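Local atomic coordinates of 15-O-acetyltransferase (Fusarium sporotrichioides, PDB entry 3FP0), a protein that transfers an acetyl group to the 15-hydroxyl of trichothecene intermediates during the biosynthesis of mycotoxins such as T-2 toxin in Fusarium. Residues Y17-T22 with S230-D235; L276-I281 with Y493-Y498; I426-E431 with S472-A477. All coordinates share one frame; numbering follows the deposited sequence. Where two conformers were deposited one is given.

In the fold
Interactions 2 and 3 are neighbours, their centres about 11 Å apart; the centre of interaction 1 is about 36 Å from that of interaction 2, across the chain's centre, and about 33 Å from interaction 3's. In interaction 1 an N-terminal segment meets a loop through a salt bridge, one indole bond and a proline, partly buried, with Arg18 exposed and Tyr17 and Val234 buried. Interaction 2 belongs to a mixed sheet and is largely main-chain bonding, plus an aspartate and a tyrosine ring. Interaction 3 joins the loops leading into two adjacent parallel strands of that sheet and is apolar across the segments; its Tyr475 reaches the bound trichothecene. Tyr498 of interaction 2 ties to Pro474 O.

Interaction 1. Residues Y17-T22 with S230-D235; sequences YRWKST and SPPVVD
Arg18 holds Asp235 side-on, with NE and NH2 each directed at a different carboxylate oxygen. Arg18 NE lies 2.7 Å from Asp235 OD2, and a second bond joins Arg18 NH2 to Asp235 OD1 at 2.9 Å; a third, from NE to OD1, is weak. Both oxygens are met on the syn side and lie close to the guanidinium plane, yet the two flat groups are turned 31° against each other, which leaves the nitrogens out of the carboxylate plane. Arg18 gets there with CG anti to its own carbonyl carbon (chi1 -60°) and the chain extended from CG to NE, crossing the aspartate at about a right angle. Its methylenes pass close to OD2 as well: Asp235 OD2 is 3.1 Å from Arg18 CG.

Trp19 works with an edge. Trp19 NE1 donates to Ser230 O at 3.1 Å, nearly straight at 167° and with the oxygen in the indole plane. The neighbouring ring atom, Trp19 CD1, rests against Pro232 CD at 3.8 Å. The proline ring is the wedge of the contact: besides the indole, Pro232 CG meets Arg18 CA at 3.9 Å and its CB packs against Tyr17 O. Farther in, Tyr17 CD2 touches Val234 CG2 at 4.0 Å, and both of these side chains also reach helix 406-423, which carries the substrate-binding His414. Arg31 adds a cation-pi contact to Trp19, while Ser230 OG is bonded to Tyr354 N.

The chemistry is therefore graded: apolar atoms meet around Tyr17 and Val234, the straight indole bond to a main-chain carbonyl together with Pro232 helps to set the rotation of the indole, and the exposed Arg18 completes a two-point ion pair whose electrostatic pull is probably damped by nearby solvent.

Interaction 2. Residues L276-I281 with Y493-Y498; sequences LPRCVI and YNDANY. With GLC (alpha-D-glucopyranose), chain B.
At the outer edge of a mixed beta-sheet, strand 277-283 runs antiparallel to the end of strand 486-494, pairing Arg278 with Tyr493 and Pro277 with Asn494. The Arg278-Tyr493 pair is hydrogen-bonded: Arg278 N reaches Tyr493 O at 2.8 Å, and Tyr493 N returns to Arg278 O at 3.2 Å. Pro277 and Asn494 form the non-hydrogen-bonded pair beside it. Where the second strand ends, Asp495 N binds Leu276 O at 2.7 Å.

Asp495 adds its side chain. Standing between its own N and carbonyl carbon (chi1 70°), the carboxylate turns back on the first strand, and Leu276 N meets Asp495 OD1 from above the carboxylate plane at 2.9 Å. The other oxygen, Asp495 OD2, takes Arg278 NE at 2.9 Å in an almost straight salt bridge; OD2 lies in the guanidinium plane, whereas NE comes from above the carboxylate plane. Arg278 is bent at chi2 to reach it, and its NH1 has a second acidic partner in Glu143.

Tyr493 lays one ring face against the foot of the same arginine: Arg278 CB sits 3.7 Å from the centroid of the Tyr493 ring, a CH-pi contact offset toward the rim. A glucose O4 makes a weak bond to Ile281 O at the far end.

Helix 500-516 covers the face bearing Tyr493, while helix 134-147 packs against Pro277, Cys279 and Ile281 on the other; the Asn494 amide ties the strand end to Ala275 N and Gln471 O.

Interaction 3. Residues I426-E431 with S472-A477; sequences IPFEGE and SLPYLA. With FP0 ((3alpha)-15-hydroxy-12,13-epoxytrichothec-9-en-3-yl acetate), chain C.
Phe428 and Pro474 interlock at the middle of this contact, the proline ring filling the notch between the phenylalanine and Ile426. Pro474 CG touches Phe428 CB at 4.0 Å and also meets Ile426 CG2, which reaches across to Pro474 CD as well. Beyond it the chains of Ile426 and Leu473 run alongside each other, pointing opposite ways; the methyls Ile426 CD1 and Leu473 CD2 are modelled 3.4 Å apart, unusually close for carbons, so the exact spacing is doubtful. Pro427 CD lies more loosely against Leu473 CD1, and its ring is backed by Tyr420 and Leu421 of helix 406-423.

The two loops lead into strands 431-441 and 477-483, which lie side by side and parallel in the sheet, and the second loop helps wall the trichothecene pocket. Tyr475 stands between Phe428 and the bound ligand. Its CG lies between its backbone N and carbonyl carbon (chi1 67°), and its CB rests over one face of the Phe428 ring. The rim atom Phe428 CE2 nestles against Tyr475 CD2 at 3.5 Å, with the ring planes inclined at 42°. Tyr263 meets Phe428 edge-to-face.

At its other end, Tyr475 OH is hydrogen-bonded to Tyr51 OH and lies 3.4 Å from C10 of the bound 15-deacetylcalonectrin, one end of the ring double bond. Ala477 CB approaches C16, the methyl on that double bond, at 4.1 Å.

Interaction 1. Residues Y17-T22 with S230-D235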
loop_
_atom_site.group_PDB
_atom_site.type_symbol
_atom_site.label_atom_id
_atom_site.label_comp_id
_atom_site.label_asym_id
_atom_site.label_seq_id
_atom_site.Cartn_x
_atom_site.Cartn_y
_atom_site.Cartn_z
ATOM N N TYR A 17 5.138 14.072 18.147
ATOM C CA TYR A 17 4.609 13.789 16.798
ATOM C C TYR A 17 3.529 14.742 16.303
ATOM O O TYR A 17 2.914 14.496 15.254
ATOM C CB TYR A 17 4.108 12.334 16.745
ATOM C CG TYR A 17 5.087 11.390 17.368
ATOM C CD1 TYR A 17 6.372 11.261 16.837
ATOM C CD2 TYR A 17 4.761 10.655 18.508
ATOM C CE1 TYR A 17 7.293 10.414 17.400
ATOM C CE2 TYR A 17 5.688 9.810 19.081
ATOM C CZ TYR A 17 6.948 9.703 18.516
ATOM O OH TYR A 17 7.880 8.855 19.018
ATOM N N ARG A 18 3.304 15.831 17.037
ATOM C CA ARG A 18 2.194 16.705 16.718
ATOM C C ARG A 18 2.579 17.733 15.670
ATOM O O ARG A 18 3.756 18.019 15.459
ATOM C CB ARG A 18 1.615 17.368 17.978
ATOM C CG ARG A 18 1.099 16.364 18.997
ATOM C CD ARG A 18 0.582 17.023 20.280
ATOM N NE ARG A 18 0.000 15.976 21.099
ATOM C CZ ARG A 18 0.099 15.885 22.412
ATOM N NH1 ARG A 18 0.763 16.806 23.089
ATOM N NH2 ARG A 18 -0.461 14.863 23.046
ATOM N N TRP A 19 1.560 18.237 14.983
ATOM C CA TRP A 19 1.723 19.315 14.026
ATOM C C TRP A 19 2.205 20.560 14.766
ATOM O O TRP A 19 1.686 20.869 15.847
ATOM C CB TRP A 19 0.404 19.615 13.317
ATOM C CG TRP A 19 -0.081 18.570 12.305
ATOM C CD1 TRP A 19 -1.255 17.812 12.362
ATOM C CD2 TRP A 19 0.565 18.195 11.089
ATOM N NE1 TRP A 19 -1.352 17.003 11.242
ATOM C CE2 TRP A 19 -0.252 17.218 10.451
ATOM C CE3 TRP A 19 1.754 18.599 10.460
ATOM C CZ2 TRP A 19 0.081 16.665 9.220
ATOM C CZ3 TRP A 19 2.078 18.043 9.246
ATOM C CH2 TRP A 19 1.249 17.080 8.638
ATOM N N LYS A 20 3.216 21.230 14.204
ATOM C CA LYS A 20 3.794 22.468 14.786
ATOM C C LYS A 20 3.884 23.571 13.698
ATOM O O LYS A 20 4.426 23.323 12.635
ATOM C CB LYS A 20 5.186 22.144 15.339
ATOM C CG LYS A 20 5.859 23.252 16.165
ATOM N N SER A 21 3.330 24.758 13.959
ATOM C CA SER A 21 3.480 25.904 13.054
ATOM C C SER A 21 4.936 26.327 13.132
ATOM O O SER A 21 5.458 26.477 14.227
ATOM C CB SER A 21 2.621 27.103 13.486
ATOM O OG SER A 21 1.262 26.754 13.691
ATOM N N THR A 22 5.573 26.537 11.980
ATOM C CA THR A 22 7.004 26.862 11.900
ATOM C C THR A 22 7.326 28.321 11.569
ATOM O O THR A 22 8.499 28.645 11.336
ATOM C CB THR A 22 7.668 26.079 10.776
ATOM O OG1 THR A 22 7.130 26.539 9.517
ATOM C CG2 THR A 22 7.397 24.594 10.917
ATOM N N SER A 230 -5.002 15.033 8.052
ATOM C CA SER A 230 -5.298 14.002 9.056
ATOM C C SER A 230 -4.559 14.397 10.346
ATOM O O SER A 230 -3.396 14.822 10.293
ATOM C CB SER A 230 -4.822 12.597 8.634
ATOM O OG SER A 230 -5.418 12.134 7.421
ATOM N N PRO A 231 -5.230 14.248 11.493
ATOM C CA PRO A 231 -4.624 14.608 12.753
ATOM C C PRO A 231 -3.519 13.596 13.132
ATOM O O PRO A 231 -3.440 12.519 12.524
ATOM C CB PRO A 231 -5.806 14.577 13.730
ATOM C CG PRO A 231 -6.742 13.598 13.168
ATOM C CD PRO A 231 -6.621 13.765 11.661
ATOM N N PRO A 232 -2.649 13.961 14.078
ATOM C CA PRO A 232 -1.624 13.028 14.494
ATOM C C PRO A 232 -2.259 11.744 15.035
ATOM O O PRO A 232 -3.200 11.763 15.869
ATOM C CB PRO A 232 -0.828 13.800 15.575
ATOM C CG PRO A 232 -1.107 15.289 15.295
ATOM C CD PRO A 232 -2.571 15.255 14.807
ATOM N N VAL A 233 -1.791 10.636 14.495
ATOM C CA VAL A 233 -2.297 9.295 14.854
ATOM C C VAL A 233 -2.311 9.022 16.396
ATOM O O VAL A 233 -3.315 8.522 16.922
ATOM C CB VAL A 233 -1.574 8.148 14.056
ATOM C CG1 VAL A 233 -0.086 8.106 14.367
ATOM C CG2 VAL A 233 -2.211 6.823 14.344
ATOM N N VAL A 234 -1.235 9.351 17.114
ATOM C CA VAL A 234 -1.232 9.105 18.576
ATOM C C VAL A 234 -2.393 9.802 19.270
ATOM O O VAL A 234 -3.112 9.196 20.091
ATOM C CB VAL A 234 0.087 9.467 19.279
ATOM C CG1 VAL A 234 -0.013 9.108 20.800
ATOM C CG2 VAL A 234 1.272 8.735 18.638
ATOM N N ASP A 235 -2.609 11.060 18.911
ATOM C CA ASP A 235 -3.685 11.840 19.509
ATOM C C ASP A 235 -5.063 11.410 19.065
ATOM O O ASP A 235 -6.064 11.885 19.624
ATOM C CB ASP A 235 -3.466 13.327 19.248
ATOM C CG ASP A 235 -2.191 13.823 19.881
ATOM O OD1 ASP A 235 -1.821 13.320 20.968
ATOM O OD2 ASP A 235 -1.543 14.672 19.272
#

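Interaction 2. Residues L276-I281 with Y493-Y498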
loop_
_atom_site.group_PDB
_atom_site.type_symbol
_atom_site.label_atom_id
_atom_site.label_comp_id
_atom_site.label_asym_id
_atom_site.label_seq_id
_atom_site.Cartn_x
_atom_site.Cartn_y
_atom_site.Cartn_z
ATOM N N LEU A 276 16.925 -4.099 -9.755
ATOM C CA LEU A 276 15.660 -3.419 -10.043
ATOM C C LEU A 276 14.459 -4.030 -9.356
ATOM O O LEU A 276 14.392 -5.256 -9.224
ATOM C CB LEU A 276 15.408 -3.344 -11.562
ATOM C CG LEU A 276 16.419 -2.480 -12.315
ATOM C CD1 LEU A 276 16.386 -2.821 -13.767
ATOM C CD2 LEU A 276 16.078 -1.035 -12.131
ATOM N N PRO A 277 13.516 -3.162 -8.912
ATOM C CA PRO A 277 12.199 -3.579 -8.370
ATOM C C PRO A 277 11.348 -4.172 -9.475
ATOM O O PRO A 277 11.315 -3.636 -10.594
ATOM C CB PRO A 277 11.578 -2.256 -7.866
ATOM C CG PRO A 277 12.269 -1.194 -8.726
ATOM C CD PRO A 277 13.655 -1.682 -8.947
ATOM N N ARG A 278 10.712 -5.300 -9.180
ATOM C CA ARG A 278 9.916 -6.009 -10.153
ATOM C C ARG A 278 8.638 -6.512 -9.493
ATOM O O ARG A 278 8.546 -6.584 -8.280
ATOM C CB ARG A 278 10.680 -7.213 -10.745
ATOM C CG ARG A 278 12.001 -6.917 -11.505
ATOM C CD ARG A 278 11.766 -6.065 -12.745
ATOM N NE ARG A 278 13.013 -5.811 -13.468
ATOM C CZ ARG A 278 13.106 -5.034 -14.549
ATOM N NH1 ARG A 278 12.021 -4.424 -15.034
ATOM N NH2 ARG A 278 14.287 -4.858 -15.147
ATOM N N CYS A 279 7.688 -6.957 -10.306
ATOM C CA CYS A 279 6.429 -7.474 -9.791
ATOM C C CYS A 279 5.889 -8.537 -10.770
ATOM O O CYS A 279 5.979 -8.364 -11.978
ATOM C CB CYS A 279 5.447 -6.327 -9.595
ATOM S SG CYS A 279 3.817 -6.750 -8.947
ATOM N N VAL A 280 5.406 -9.654 -10.221
ATOM C CA VAL A 280 4.659 -10.682 -10.960
ATOM C C VAL A 280 3.224 -10.654 -10.410
ATOM O O VAL A 280 3.036 -10.522 -9.209
ATOM C CB VAL A 280 5.274 -12.091 -10.732
ATOM C CG1 VAL A 280 4.613 -13.157 -11.637
ATOM C CG2 VAL A 280 6.784 -12.058 -10.941
ATOM N N ILE A 281 2.236 -10.771 -11.290
ATOM C CA ILE A 281 0.828 -10.581 -10.913
ATOM C C ILE A 281 0.040 -11.803 -11.386
ATOM O O ILE A 281 0.307 -12.364 -12.494
ATOM C CB ILE A 281 0.243 -9.313 -11.611
ATOM C CG1 ILE A 281 1.016 -8.031 -11.243
ATOM C CG2 ILE A 281 -1.294 -9.149 -11.331
ATOM C CD1 ILE A 281 0.690 -6.856 -12.204
ATOM N N TYR A 493 9.614 -8.112 -5.738
ATOM C CA TYR A 493 10.924 -8.724 -5.518
ATOM C C TYR A 493 11.906 -7.829 -6.206
ATOM O O TYR A 493 11.538 -7.086 -7.147
ATOM C CB TYR A 493 10.987 -10.192 -6.060
ATOM C CG TYR A 493 11.004 -10.340 -7.555
ATOM C CD1 TYR A 493 12.200 -10.554 -8.253
ATOM C CD2 TYR A 493 9.809 -10.230 -8.297
ATOM C CE1 TYR A 493 12.192 -10.683 -9.669
ATOM C CE2 TYR A 493 9.792 -10.345 -9.651
ATOM C CZ TYR A 493 10.981 -10.581 -10.341
ATOM O OH TYR A 493 10.931 -10.672 -11.717
ATOM N N ASN A 494 13.135 -7.832 -5.707
ATOM C CA ASN A 494 14.222 -7.164 -6.404
ATOM C C ASN A 494 14.972 -8.151 -7.294
ATOM O O ASN A 494 15.315 -9.254 -6.834
ATOM C CB ASN A 494 15.162 -6.476 -5.403
ATOM C CG ASN A 494 16.060 -5.500 -6.079
ATOM O OD1 ASN A 494 17.082 -5.889 -6.604
ATOM N ND2 ASN A 494 15.649 -4.230 -6.136
ATOM N N ASP A 495 15.198 -7.797 -8.567
ATOM C CA ASP A 495 15.768 -8.812 -9.518
ATOM C C ASP A 495 17.277 -9.150 -9.406
ATOM O O ASP A 495 17.780 -9.957 -10.174
ATOM C CB ASP A 495 15.338 -8.592 -10.981
ATOM C CG ASP A 495 15.964 -7.367 -11.607
ATOM O OD1 ASP A 495 16.891 -6.756 -11.034
ATOM O OD2 ASP A 495 15.521 -6.997 -12.697
ATOM N N ALA A 496 17.982 -8.551 -8.445
ATOM C CA ALA A 496 19.304 -9.037 -8.023
ATOM C C ALA A 496 19.124 -10.296 -7.172
ATOM O O ALA A 496 20.001 -11.176 -7.148
ATOM C CB ALA A 496 20.027 -7.994 -7.225
ATOM N N ASN A 497 17.977 -10.400 -6.492
ATOM C CA ASN A 497 17.840 -11.398 -5.420
ATOM C C ASN A 497 17.126 -12.655 -5.868
ATOM O O ASN A 497 17.392 -13.737 -5.320
ATOM C CB ASN A 497 17.134 -10.806 -4.183
ATOM C CG ASN A 497 17.768 -9.520 -3.729
ATOM O OD1 ASN A 497 17.064 -8.513 -3.505
ATOM N ND2 ASN A 497 19.117 -9.517 -3.629
ATOM N N TYR A 498 16.233 -12.496 -6.863
ATOM C CA TYR A 498 15.406 -13.593 -7.393
ATOM C C TYR A 498 15.251 -13.448 -8.912
ATOM O O TYR A 498 15.258 -12.330 -9.450
ATOM C CB TYR A 498 13.983 -13.640 -6.765
ATOM C CG TYR A 498 13.962 -13.644 -5.261
ATOM C CD1 TYR A 498 13.950 -14.844 -4.552
ATOM C CD2 TYR A 498 13.999 -12.446 -4.544
ATOM C CE1 TYR A 498 13.944 -14.856 -3.160
ATOM C CE2 TYR A 498 14.012 -12.449 -3.169
ATOM C CZ TYR A 498 13.993 -13.652 -2.486
ATOM O OH TYR A 498 14.040 -13.640 -1.118
HETATM C C1 GLC B . -3.022 -15.813 -15.489
HETATM C C2 GLC B . -2.803 -14.905 -16.730
HETATM C C3 GLC B . -1.359 -14.419 -16.906
HETATM C C4 GLC B . -0.739 -14.235 -15.530
HETATM C C5 GLC B . -0.581 -15.654 -15.008
HETATM C C6 GLC B . 0.197 -15.685 -13.708
HETATM O O2 GLC B . -3.238 -15.515 -17.945
HETATM O O3 GLC B . -1.392 -13.208 -17.617
HETATM O O4 GLC B . 0.464 -13.487 -15.562
HETATM O O5 GLC B . -1.830 -16.326 -14.871
HETATM O O6 GLC B . 1.473 -16.139 -14.076
#

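Interaction 3. Residues I426-E431 with S472-A477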
loop_
_atom_site.group_PDB
_atom_site.type_symbol
_atom_site.label_atom_id
_atom_site.label_comp_id
_atom_site.label_asym_id
_atom_site.label_seq_id
_atom_site.Cartn_x
_atom_site.Cartn_y
_atom_site.Cartn_z
ATOM N N ILE A 426 20.046 -3.800 5.451
ATOM C CA ILE A 426 19.605 -5.081 4.896
ATOM C C ILE A 426 19.590 -6.130 5.991
ATOM O O ILE A 426 20.643 -6.710 6.322
ATOM C CB ILE A 426 20.529 -5.607 3.720
ATOM C CG1 ILE A 426 20.707 -4.561 2.589
ATOM C CG2 ILE A 426 19.981 -6.949 3.168
ATOM C CD1 ILE A 426 19.562 -4.529 1.573
ATOM N N PRO A 427 18.403 -6.410 6.540
ATOM C CA PRO A 427 18.455 -7.206 7.742
ATOM C C PRO A 427 18.369 -8.725 7.515
ATOM O O PRO A 427 18.342 -9.464 8.513
ATOM C CB PRO A 427 17.247 -6.701 8.515
ATOM C CG PRO A 427 16.245 -6.419 7.428
ATOM C CD PRO A 427 17.018 -6.050 6.186
ATOM N N PHE A 428 18.323 -9.172 6.247
ATOM C CA PHE A 428 18.265 -10.610 5.901
ATOM C C PHE A 428 19.611 -11.075 5.319
ATOM O O PHE A 428 20.206 -10.347 4.549
ATOM C CB PHE A 428 17.191 -10.877 4.836
ATOM C CG PHE A 428 15.764 -10.568 5.284
ATOM C CD1 PHE A 428 15.030 -11.505 6.000
ATOM C CD2 PHE A 428 15.147 -9.354 4.934
ATOM C CE1 PHE A 428 13.703 -11.229 6.405
ATOM C CE2 PHE A 428 13.839 -9.082 5.324
ATOM C CZ PHE A 428 13.118 -10.011 6.051
ATOM N N GLU A 429 20.062 -12.288 5.653
ATOM C CA GLU A 429 21.224 -12.873 4.961
ATOM C C GLU A 429 20.931 -14.303 4.560
ATOM O O GLU A 429 20.348 -15.078 5.338
ATOM C CB GLU A 429 22.500 -12.792 5.801
ATOM N N GLY A 430 21.276 -14.618 3.320
ATOM C CA GLY A 430 21.124 -15.950 2.789
ATOM C C GLY A 430 19.717 -16.315 2.357
ATOM O O GLY A 430 19.513 -16.719 1.227
ATOM N N GLU A 431 18.766 -16.183 3.288
ATOM C CA GLU A 431 17.356 -16.519 3.078
ATOM C C GLU A 431 16.457 -15.467 3.689
ATOM O O GLU A 431 16.843 -14.778 4.616
ATOM C CB GLU A 431 16.985 -17.832 3.742
ATOM C CG GLU A 431 17.686 -19.029 3.230
ATOM C CD GLU A 431 17.525 -20.162 4.227
ATOM O OE1 GLU A 431 16.384 -20.475 4.593
ATOM O OE2 GLU A 431 18.542 -20.715 4.655
ATOM N N SER A 472 13.302 -3.175 -2.881
ATOM C CA SER A 472 14.757 -3.121 -2.959
ATOM C C SER A 472 15.404 -3.877 -1.789
ATOM O O SER A 472 16.605 -3.748 -1.557
ATOM C CB SER A 472 15.229 -1.658 -2.978
ATOM O OG SER A 472 15.245 -1.196 -4.320
ATOM N N LEU A 473 14.594 -4.594 -1.014
ATOM C CA LEU A 473 15.090 -5.504 0.003
ATOM C C LEU A 473 14.918 -6.919 -0.503
ATOM O O LEU A 473 14.131 -7.153 -1.419
ATOM C CB LEU A 473 14.380 -5.273 1.354
ATOM C CG LEU A 473 14.782 -3.996 2.117
ATOM C CD1 LEU A 473 14.215 -4.031 3.525
ATOM C CD2 LEU A 473 16.283 -3.758 2.175
ATOM N N PRO A 474 15.672 -7.888 0.059
ATOM C CA PRO A 474 15.715 -9.197 -0.614
ATOM C C PRO A 474 14.689 -10.219 -0.166
ATOM O O PRO A 474 14.975 -11.416 -0.162
ATOM C CB PRO A 474 17.130 -9.679 -0.266
ATOM C CG PRO A 474 17.275 -9.172 1.197
ATOM C CD PRO A 474 16.604 -7.831 1.208
ATOM N N TYR A 475 13.493 -9.757 0.214
ATOM C CA TYR A 475 12.400 -10.667 0.549
ATOM C C TYR A 475 11.240 -10.572 -0.456
ATOM O O TYR A 475 11.019 -9.539 -1.093
ATOM C CB TYR A 475 11.896 -10.463 1.988
ATOM C CG TYR A 475 11.206 -9.129 2.282
ATOM C CD1 TYR A 475 9.804 -9.049 2.325
ATOM C CD2 TYR A 475 11.962 -7.970 2.535
ATOM C CE1 TYR A 475 9.151 -7.827 2.617
ATOM C CE2 TYR A 475 11.337 -6.737 2.811
ATOM C CZ TYR A 475 9.919 -6.683 2.869
ATOM O OH TYR A 475 9.304 -5.484 3.155
ATOM N N LEU A 476 10.495 -11.656 -0.564
ATOM C CA LEU A 476 9.264 -11.632 -1.342
ATOM C C LEU A 476 8.142 -11.050 -0.501
ATOM O O LEU A 476 7.986 -11.421 0.675
ATOM C CB LEU A 476 8.915 -13.013 -1.875
ATOM C CG LEU A 476 9.963 -13.680 -2.784
ATOM C CD1 LEU A 476 9.383 -14.971 -3.328
ATOM C CD2 LEU A 476 10.365 -12.756 -3.924
ATOM N N ALA A 477 7.411 -10.095 -1.080
ATOM C CA ALA A 477 6.192 -9.595 -0.424
ATOM C C ALA A 477 5.025 -9.898 -1.313
ATOM O O ALA A 477 5.050 -9.580 -2.512
ATOM C CB ALA A 477 6.272 -8.070 -0.146
HETATM C C2 FP0 C . 6.755 -2.422 6.879
HETATM C C6 FP0 C . 4.724 -2.447 4.738
HETATM C C5 FP0 C . 4.618 -1.584 6.047
HETATM C C4 FP0 C . 4.312 -2.447 7.279
HETATM C C3 FP0 C . 5.678 -2.910 7.861
HETATM C C11 FP0 C . 5.719 -3.617 4.933
HETATM C C10 FP0 C . 6.171 -4.208 3.581
HETATM C C9 FP0 C . 5.994 -3.573 2.386
HETATM C C8 FP0 C . 5.245 -2.270 2.251
HETATM C C12 FP0 C . 6.042 -1.151 6.456
HETATM C C13 FP0 C . 6.793 -0.037 5.788
HETATM O O4 FP0 C . 4.281 -4.362 9.681
HETATM C C17 FP0 C . 5.009 -5.020 8.943
HETATM C C18 FP0 C . 5.155 -6.519 8.903
HETATM O O3 FP0 C . 5.802 -4.321 8.004
HETATM O O2 FP0 C . 6.299 0.064 7.156
HETATM O O1 FP0 C . 6.891 -3.287 5.727
HETATM C C14 FP0 C . 3.561 -0.458 5.975
HETATM C C7 FP0 C . 5.240 -1.551 3.590
HETATM C C15 FP0 C . 3.360 -3.085 4.462
HETATM O O12 FP0 C . 2.463 -2.262 3.693
HETATM C C16 FP0 C . 6.529 -4.165 1.118
#